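Long-range contact in PfVFT1 (PDB 5JKQ), which has the two-lobed architecture of a Venus flytrap solute-binding protein and therefore probably binds a small ligand: residues A[21-26]-A[50-56]. The protein carries 3 engineered substitutions. Residues are numbered along the deposited sequence; the frame is centred on the assembly and turned at random.
Sequences HAAVKE and IENLPNL
Lys25 lays its aliphatic chain over the loop 50-56, CG against Ile50 CB and CD 3.8 Å from Leu53 CB. In this bi-lobed Venus flytrap fold, the contact binds the loop that follows strand 45-46 to one flank of helix 14-29, within one lobe. With CG anti to the backbone N (chi1 -180°) and every later torsion extended, the lysine reaches straight off the helix and carries its ammonium into a cluster of oxygens. NZ donates to Leu53 O at 2.9 Å, from above the carbonyl plane, and to Asn55 OD1 at 2.7 Å, tilted 34° from the amide carbonyl plane. The two bonds hold the lysine tip to the residues before and after Pro54.

One turn back, Ala22 faces the chain where it leaves the proline: its CB sits 3.5 Å from Leu56 CA, and its CA makes a CH...O contact with Pro54 O. Leu56 also packs on Thr113 and His117 of helix 102-118. His21 sets CB near Pro54 CD, while its ring turns away and NE2 hydrogen-bonds Leu172 N. A water completes the seam, donating to Ala22 O at 2.7 Å and accepting from Leu56 N at 2.9 Å.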
ATOM      1  N   HIS A  21       2.186  -2.560  14.330  1.00 17.57           N
ATOM      2  CA  HIS A  21       1.013  -3.385  14.046  1.00 18.53           C
ATOM      3  C   HIS A  21      -0.025  -3.265  15.152  1.00 20.85           C
ATOM      4  O   HIS A  21      -1.231  -3.300  14.896  1.00 10.74           O
ATOM      5  CB  HIS A  21       1.411  -4.850  13.877  1.00 14.68           C
ATOM      6  CG  HIS A  21       2.098  -5.145  12.582  1.00 15.13           C
ATOM      7  ND1 HIS A  21       2.888  -6.259  12.397  1.00 14.10           N
ATOM      8  CD2 HIS A  21       2.106  -4.478  11.404  1.00 21.91           C
ATOM      9  CE1 HIS A  21       3.358  -6.262  11.162  1.00 20.98           C
ATOM     10  NE2 HIS A  21       2.901  -5.191  10.540  1.00 17.59           N
ATOM     11  N   ALA A  22       0.451  -3.132  16.385  1.00 14.59           N
ATOM     12  CA  ALA A  22      -0.434  -3.015  17.533  1.00 17.74           C
ATOM     13  C   ALA A  22      -1.212  -1.705  17.487  1.00 15.69           C
ATOM     14  O   ALA A  22      -2.379  -1.650  17.876  1.00 13.70           O
ATOM     15  CB  ALA A  22       0.358  -3.115  18.816  1.00 11.81           C
ATOM     16  N   ALA A  23      -0.561  -0.650  17.011  1.00 15.78           N
ATOM     17  CA  ALA A  23      -1.205   0.649  16.908  1.00 16.70           C
ATOM     18  C   ALA A  23      -2.303   0.606  15.851  1.00 13.56           C
ATOM     19  O   ALA A  23      -3.408   1.101  16.072  1.00 18.84           O
ATOM     20  CB  ALA A  23      -0.188   1.721  16.581  1.00 22.13           C
ATOM     21  N   VAL A  24      -1.992   0.005  14.707  1.00 14.62           N
ATOM     22  CA  VAL A  24      -2.968  -0.167  13.635  1.00 17.40           C
ATOM     23  C   VAL A  24      -4.184  -0.932  14.149  1.00 19.64           C
ATOM     24  O   VAL A  24      -5.323  -0.575  13.849  1.00 13.49           O
ATOM     25  CB  VAL A  24      -2.353  -0.907  12.429  1.00 16.43           C
ATOM     26  CG1 VAL A  24      -3.412  -1.246  11.385  1.00 19.85           C
ATOM     27  CG2 VAL A  24      -1.256  -0.062  11.801  1.00 19.18           C
ATOM     28  N   LYS A  25      -3.931  -1.977  14.932  1.00 19.21           N
ATOM     29  CA  LYS A  25      -4.999  -2.774  15.517  1.00 14.54           C
ATOM     30  C   LYS A  25      -5.900  -1.897  16.379  1.00 23.81           C
ATOM     31  O   LYS A  25      -7.127  -1.985  16.306  1.00 21.12           O
ATOM     32  CB  LYS A  25      -4.420  -3.920  16.346  1.00 21.27           C
ATOM     33  CG  LYS A  25      -5.468  -4.812  16.992  1.00 21.60           C
ATOM     34  CD  LYS A  25      -4.826  -6.002  17.683  1.00 22.06           C
ATOM     35  CE  LYS A  25      -5.865  -6.897  18.332  1.00 20.30           C
ATOM     36  NZ  LYS A  25      -5.246  -8.113  18.920  1.00 24.11           N
ATOM     37  N   GLU A  26      -5.284  -1.038  17.184  1.00 21.76           N
ATOM     38  CA  GLU A  26      -6.032  -0.129  18.040  1.00 22.99           C
ATOM     39  C   GLU A  26      -6.801   0.894  17.205  1.00 21.48           C
ATOM     40  O   GLU A  26      -7.939   1.236  17.527  1.00 18.62           O
ATOM     41  CB  GLU A  26      -5.096   0.580  19.020  1.00 16.74           C
ATOM     42  CG  GLU A  26      -5.786   1.624  19.876  1.00 25.13           C
ATOM     43  CD  GLU A  26      -5.077   1.870  21.192  1.00 24.90           C
ATOM     44  OE1 GLU A  26      -4.895   0.902  21.961  1.00 21.24           O
ATOM     45  OE2 GLU A  26      -4.704   3.030  21.458  1.00 21.23           O
ATOM     46  N   ILE A  50      -7.639  -8.785  12.452  1.00 33.24           N
ATOM     47  CA  ILE A  50      -6.754  -8.176  13.443  1.00 34.60           C
ATOM     48  C   ILE A  50      -6.630  -9.029  14.705  1.00 32.35           C
ATOM     49  O   ILE A  50      -5.964  -8.634  15.665  1.00 23.83           O
ATOM     50  CB  ILE A  50      -7.248  -6.772  13.846  1.00 28.07           C
ATOM     51  CG1 ILE A  50      -8.717  -6.822  14.274  1.00 20.64           C
ATOM     52  CG2 ILE A  50      -7.071  -5.802  12.692  1.00 29.56           C
ATOM     53  CD1 ILE A  50      -9.137  -5.657  15.144  1.00 26.77           C
ATOM     54  N   GLU A  51      -7.271 -10.194  14.703  1.00 35.29           N
ATOM     55  CA  GLU A  51      -7.275 -11.072  15.870  1.00 40.01           C
ATOM     56  C   GLU A  51      -5.867 -11.459  16.314  1.00 31.10           C
ATOM     57  O   GLU A  51      -5.570 -11.470  17.509  1.00 27.09           O
ATOM     58  CB  GLU A  51      -8.078 -12.340  15.581  1.00 39.88           C
ATOM     59  CG  GLU A  51      -9.555 -12.221  15.902  1.00 43.71           C
ATOM     60  CD  GLU A  51     -10.285 -13.539  15.743  1.00 48.01           C
ATOM     61  OE1 GLU A  51      -9.763 -14.426  15.035  1.00 40.42           O
ATOM     62  OE2 GLU A  51     -11.379 -13.691  16.329  1.00 48.07           O
ATOM     63  N   ASN A  52      -5.006 -11.764  15.349  1.00 22.80           N
ATOM     64  CA  ASN A  52      -3.669 -12.265  15.650  1.00 31.14           C
ATOM     65  C   ASN A  52      -2.632 -11.161  15.835  1.00 30.20           C
ATOM     66  O   ASN A  52      -1.510 -11.429  16.266  1.00 32.29           O
ATOM     67  CB  ASN A  52      -3.210 -13.217  14.545  1.00 31.19           C
ATOM     68  CG  ASN A  52      -4.172 -14.367  14.333  1.00 43.17           C
ATOM     69  OD1 ASN A  52      -4.588 -14.643  13.207  1.00 41.60           O
ATOM     70  ND2 ASN A  52      -4.540 -15.039  15.419  1.00 38.13           N
ATOM     71  N   LEU A  53      -2.999  -9.925  15.509  1.00 26.56           N
ATOM     72  CA  LEU A  53      -2.081  -8.803  15.678  1.00 27.27           C
ATOM     73  C   LEU A  53      -1.818  -8.557  17.161  1.00 24.33           C
ATOM     74  O   LEU A  53      -2.657  -8.882  18.002  1.00 18.28           O
ATOM     75  CB  LEU A  53      -2.636  -7.539  15.020  1.00 19.21           C
ATOM     76  CG  LEU A  53      -2.318  -7.362  13.533  1.00 25.66           C
ATOM     77  CD1 LEU A  53      -2.796  -8.560  12.727  1.00 22.08           C
ATOM     78  CD2 LEU A  53      -2.941  -6.075  13.008  1.00 27.85           C
ATOM     79  N   PRO A  54      -0.648  -7.983  17.490  1.00 23.26           N
ATOM     80  CA  PRO A  54      -0.319  -7.752  18.901  1.00 16.14           C
ATOM     81  C   PRO A  54      -1.212  -6.697  19.543  1.00 20.54           C
ATOM     82  O   PRO A  54      -1.655  -5.775  18.860  1.00 19.05           O
ATOM     83  CB  PRO A  54       1.136  -7.265  18.857  1.00 21.41           C
ATOM     84  CG  PRO A  54       1.622  -7.542  17.475  1.00 24.70           C
ATOM     85  CD  PRO A  54       0.424  -7.510  16.599  1.00 19.21           C
ATOM     86  N   ASN A  55      -1.470  -6.837  20.839  1.00 21.24           N
ATOM     87  CA  ASN A  55      -2.194  -5.820  21.591  1.00 15.62           C
ATOM     88  C   ASN A  55      -1.237  -4.746  22.085  1.00 17.67           C
ATOM     89  O   ASN A  55      -0.250  -5.050  22.755  1.00 17.92           O
ATOM     90  CB  ASN A  55      -2.929  -6.444  22.774  1.00 21.91           C
ATOM     91  CG  ASN A  55      -3.977  -7.449  22.344  1.00 26.35           C
ATOM     92  OD1 ASN A  55      -4.697  -7.238  21.366  1.00 18.41           O
ATOM     93  ND2 ASN A  55      -4.066  -8.554  23.073  1.00 25.70           N
ATOM     94  N   LEU A  56      -1.536  -3.494  21.754  1.00 15.98           N
ATOM     95  CA  LEU A  56      -0.662  -2.378  22.099  1.00 15.79           C
ATOM     96  C   LEU A  56      -0.362  -2.341  23.594  1.00 21.07           C
ATOM     97  O   LEU A  56       0.758  -2.036  24.003  1.00 18.46           O
ATOM     98  CB  LEU A  56      -1.295  -1.057  21.656  1.00 17.58           C
ATOM     99  CG  LEU A  56      -0.466   0.211  21.879  1.00 19.99           C
ATOM    100  CD1 LEU A  56       0.837   0.155  21.087  1.00 14.30           C
ATOM    101  CD2 LEU A  56      -1.273   1.451  21.508  1.00 18.02           C
TER
HETATM  102  O   HOH W   1      -3.712  -2.850  19.887  1.00 16.85           O